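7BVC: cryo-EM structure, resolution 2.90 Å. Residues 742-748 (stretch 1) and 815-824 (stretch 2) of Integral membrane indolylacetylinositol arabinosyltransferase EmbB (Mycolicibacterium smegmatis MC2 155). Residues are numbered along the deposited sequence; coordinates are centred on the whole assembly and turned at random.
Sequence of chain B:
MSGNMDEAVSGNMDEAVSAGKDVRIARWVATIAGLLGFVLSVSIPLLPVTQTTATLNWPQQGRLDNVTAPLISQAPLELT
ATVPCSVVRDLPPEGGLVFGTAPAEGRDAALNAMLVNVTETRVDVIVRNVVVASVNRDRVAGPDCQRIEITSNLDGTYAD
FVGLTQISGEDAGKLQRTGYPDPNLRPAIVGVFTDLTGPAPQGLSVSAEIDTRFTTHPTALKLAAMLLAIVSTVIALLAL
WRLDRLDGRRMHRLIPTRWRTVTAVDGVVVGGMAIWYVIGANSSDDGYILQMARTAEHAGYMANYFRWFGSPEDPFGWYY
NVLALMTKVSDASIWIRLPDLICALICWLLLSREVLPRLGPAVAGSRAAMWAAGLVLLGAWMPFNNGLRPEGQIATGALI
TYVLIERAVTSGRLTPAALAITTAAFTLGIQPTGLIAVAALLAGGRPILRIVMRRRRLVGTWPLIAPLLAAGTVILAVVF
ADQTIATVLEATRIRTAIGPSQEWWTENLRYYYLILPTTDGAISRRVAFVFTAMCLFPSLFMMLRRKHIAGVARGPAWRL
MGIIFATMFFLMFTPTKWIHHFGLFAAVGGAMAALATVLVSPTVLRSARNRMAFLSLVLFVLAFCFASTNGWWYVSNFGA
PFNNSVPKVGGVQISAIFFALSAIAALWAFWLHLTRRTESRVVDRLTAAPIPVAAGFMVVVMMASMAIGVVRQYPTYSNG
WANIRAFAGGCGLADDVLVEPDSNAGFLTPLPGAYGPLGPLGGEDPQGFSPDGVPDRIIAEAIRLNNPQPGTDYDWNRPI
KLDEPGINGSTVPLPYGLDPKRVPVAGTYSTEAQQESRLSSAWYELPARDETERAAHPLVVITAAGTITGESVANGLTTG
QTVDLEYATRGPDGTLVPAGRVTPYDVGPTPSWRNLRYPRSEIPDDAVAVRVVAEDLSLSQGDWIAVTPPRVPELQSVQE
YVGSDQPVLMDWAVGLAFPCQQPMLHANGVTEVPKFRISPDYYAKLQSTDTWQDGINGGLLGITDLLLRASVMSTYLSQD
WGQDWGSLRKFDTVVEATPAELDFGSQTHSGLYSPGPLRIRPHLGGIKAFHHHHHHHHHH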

# COMPACT_ATOMS: atom_id res chain seq x y z
N ASP B 742 18.43 2.47 -38.61
CA ASP B 742 19.85 2.58 -38.27
C ASP B 742 20.08 3.93 -37.60
O ASP B 742 20.02 4.97 -38.25
N SER B 743 20.33 3.90 -36.29
CA SER B 743 20.53 5.13 -35.53
C SER B 743 21.97 5.61 -35.60
O SER B 743 22.62 5.88 -34.59
N ASN B 744 22.49 5.73 -36.83
CA ASN B 744 23.81 6.28 -37.07
C ASN B 744 23.84 7.28 -38.22
O ASN B 744 24.83 8.00 -38.36
N ALA B 745 22.79 7.34 -39.04
CA ALA B 745 22.72 8.28 -40.14
C ALA B 745 22.09 9.59 -39.69
O ALA B 745 21.20 9.59 -38.83
N GLY B 746 22.55 10.68 -40.27
CA GLY B 746 22.04 12.00 -39.94
C GLY B 746 22.93 12.85 -39.07
O GLY B 746 22.42 13.75 -38.39
N PHE B 747 24.24 12.62 -39.07
CA PHE B 747 25.17 13.41 -38.28
C PHE B 747 25.67 14.59 -39.10
O PHE B 747 26.08 14.41 -40.26
N LEU B 748 25.65 15.77 -38.51
CA LEU B 748 25.94 17.00 -39.23
C LEU B 748 27.44 17.25 -39.31
O LEU B 748 28.21 16.84 -38.44
N PRO B 815 25.32 4.03 -26.46
CA PRO B 815 24.01 3.37 -26.61
C PRO B 815 23.50 3.35 -28.04
O PRO B 815 24.15 3.86 -28.96
N TYR B 816 22.33 2.73 -28.23
CA TYR B 816 21.61 2.70 -29.51
C TYR B 816 22.44 2.13 -30.65
O TYR B 816 22.09 2.30 -31.82
N GLY B 817 23.52 1.43 -30.33
CA GLY B 817 24.38 0.90 -31.38
C GLY B 817 25.16 1.97 -32.10
O GLY B 817 25.31 1.91 -33.33
N LEU B 818 25.66 2.97 -31.38
CA LEU B 818 26.46 4.04 -31.96
C LEU B 818 27.91 3.60 -32.03
O LEU B 818 28.51 3.26 -31.00
N ASP B 819 28.47 3.59 -33.23
CA ASP B 819 29.85 3.15 -33.43
C ASP B 819 30.80 4.08 -32.69
O ASP B 819 30.81 5.29 -32.95
N PRO B 820 31.62 3.56 -31.76
CA PRO B 820 32.57 4.43 -31.06
C PRO B 820 33.66 5.00 -31.96
O PRO B 820 34.31 5.97 -31.56
N LYS B 821 33.87 4.44 -33.15
CA LYS B 821 34.86 4.94 -34.08
C LYS B 821 34.33 6.10 -34.92
O LYS B 821 35.04 6.57 -35.81
N ARG B 822 33.11 6.55 -34.67
CA ARG B 822 32.53 7.69 -35.38
C ARG B 822 31.90 8.74 -34.48
O ARG B 822 31.82 9.90 -34.89
N VAL B 823 31.46 8.39 -33.27
CA VAL B 823 30.66 9.28 -32.43
C VAL B 823 31.51 9.65 -31.21
O VAL B 823 31.73 8.81 -30.33
N PRO B 824 31.99 10.88 -31.11
CA PRO B 824 32.74 11.31 -29.93
C PRO B 824 31.82 11.52 -28.74
O PRO B 824 30.60 11.51 -28.85

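The two segments bury 304 Å² between them, both sides summed, and neither forms a regular helix or strand; the close contacts pair side chains with backbone carbonyls as well as with each other. P815 opens stretch 2 without touching stretch 1, but its carbonyl O accepts the 3.0 Å hydrogen bond from L818 N that closes a type I' turn over P815 to L818.

Within that turn, the CA-to-CB bond of Y816 points toward stretch 1, yet chi1 of -62° (m) leads the ring away. Contact therefore stays near the backbone: S743, itself pointing toward stretch 2 with chi1 in p, places OG 3.6 Å from Y816 CB and 2.6 Å from Y816 O. The latter distance is short, but the angle is too poor for a hydrogen bond.

G817 offers its carbonyl instead. N744 ND2 donates to G817 O at 3.1 Å with an N-H...acceptor angle of 144°, the one hydrogen bond across the contact. The N744 CA-to-CB bond runs sideways, and its m rotamer (chi1 -83°) brings the amide within reach. The positive phi of G817, 71°, by itself favours glycine.

L818 also starts sideways, but chi1 m and chi2 t carry CD2 inward, to 3.2 Å from both S743 O and N744 OD1. The same methyl lies 4.0 Å from F747 CZ, at the ring edge and near its plane. F747 points toward stretch 2 with chi1 of -86° (m).

D819 (chi1 m) is peripheral: its OD2 is 4.3 Å from N744 ND2, beyond hydrogen-bonding range. Its carbonyl O accepts from R822 N (3.1 Å) and V823 N (3.2 Å), while P820 and K821 stay clear of stretch 1. V823 then points toward it; with chi1 t, CG1 sits 4.0 Å from F747 CZ, completing a small apolar cluster with L818.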

# COMPACT_ATOMS: atom_id res chain seq x y z
CB ASP B 742 20.72 2.44 -39.52
CG ASP B 742 22.19 2.72 -39.24
OD1 ASP B 742 22.82 1.91 -38.53
OD2 ASP B 742 22.70 3.74 -39.73
CB SER B 743 20.11 4.92 -34.08
OG SER B 743 20.96 3.99 -33.43
CB ASN B 744 24.82 5.16 -37.36
CG ASN B 744 25.37 4.53 -36.10
OD1 ASN B 744 25.69 5.22 -35.13
ND2 ASN B 744 25.48 3.21 -36.09
CB ALA B 745 21.93 7.68 -41.31
CB PHE B 747 26.34 12.55 -37.79
CG PHE B 747 26.05 11.82 -36.51
CD1 PHE B 747 26.21 12.45 -35.29
CD2 PHE B 747 25.62 10.51 -36.53
CE1 PHE B 747 25.94 11.77 -34.11
CE2 PHE B 747 25.35 9.83 -35.36
CZ PHE B 747 25.51 10.46 -34.15
CB LEU B 748 25.25 18.19 -38.56
CG LEU B 748 23.74 18.01 -38.37
CD1 LEU B 748 23.14 19.14 -37.55
CD2 LEU B 748 23.04 17.89 -39.71
CB PRO B 815 23.11 4.22 -25.72
CG PRO B 815 23.70 5.58 -25.80
CD PRO B 815 25.19 5.40 -25.93
CB TYR B 816 21.09 4.09 -29.88
CG TYR B 816 20.11 4.66 -28.88
CD1 TYR B 816 18.84 4.13 -28.75
CD2 TYR B 816 20.47 5.71 -28.05
CE1 TYR B 816 17.95 4.63 -27.83
CE2 TYR B 816 19.58 6.23 -27.13
CZ TYR B 816 18.33 5.68 -27.03
OH TYR B 816 17.44 6.20 -26.11
CB LEU B 818 26.31 5.33 -31.15
CG LEU B 818 24.95 6.03 -31.20
CD1 LEU B 818 24.76 6.91 -29.98
CD2 LEU B 818 24.83 6.86 -32.47
CB ASP B 819 30.19 3.14 -34.92
CG ASP B 819 29.58 1.96 -35.65
OD1 ASP B 819 29.18 0.99 -34.98
OD2 ASP B 819 29.52 2.00 -36.89
CB PRO B 820 33.17 3.50 -29.99
CG PRO B 820 32.17 2.40 -29.84
CD PRO B 820 31.61 2.20 -31.21
CB LYS B 821 35.35 3.82 -35.00
CG LYS B 821 36.20 2.77 -34.29
CD LYS B 821 37.40 3.40 -33.61
CE LYS B 821 37.94 2.50 -32.50
NZ LYS B 821 38.27 1.14 -33.01
CB ARG B 822 31.47 7.21 -36.38
CG ARG B 822 32.03 6.45 -37.57
CD ARG B 822 30.93 5.68 -38.27
NE ARG B 822 31.29 5.33 -39.64
CZ ARG B 822 30.47 4.74 -40.50
NH1 ARG B 822 29.23 4.43 -40.14
NH2 ARG B 822 30.88 4.46 -41.73
CB VAL B 823 29.35 8.61 -32.01
CG1 VAL B 823 28.38 9.64 -31.47
CG2 VAL B 823 28.74 7.87 -33.19
CB PRO B 824 33.38 12.62 -30.39
CG PRO B 824 32.49 13.12 -31.46
CD PRO B 824 31.98 11.91 -32.17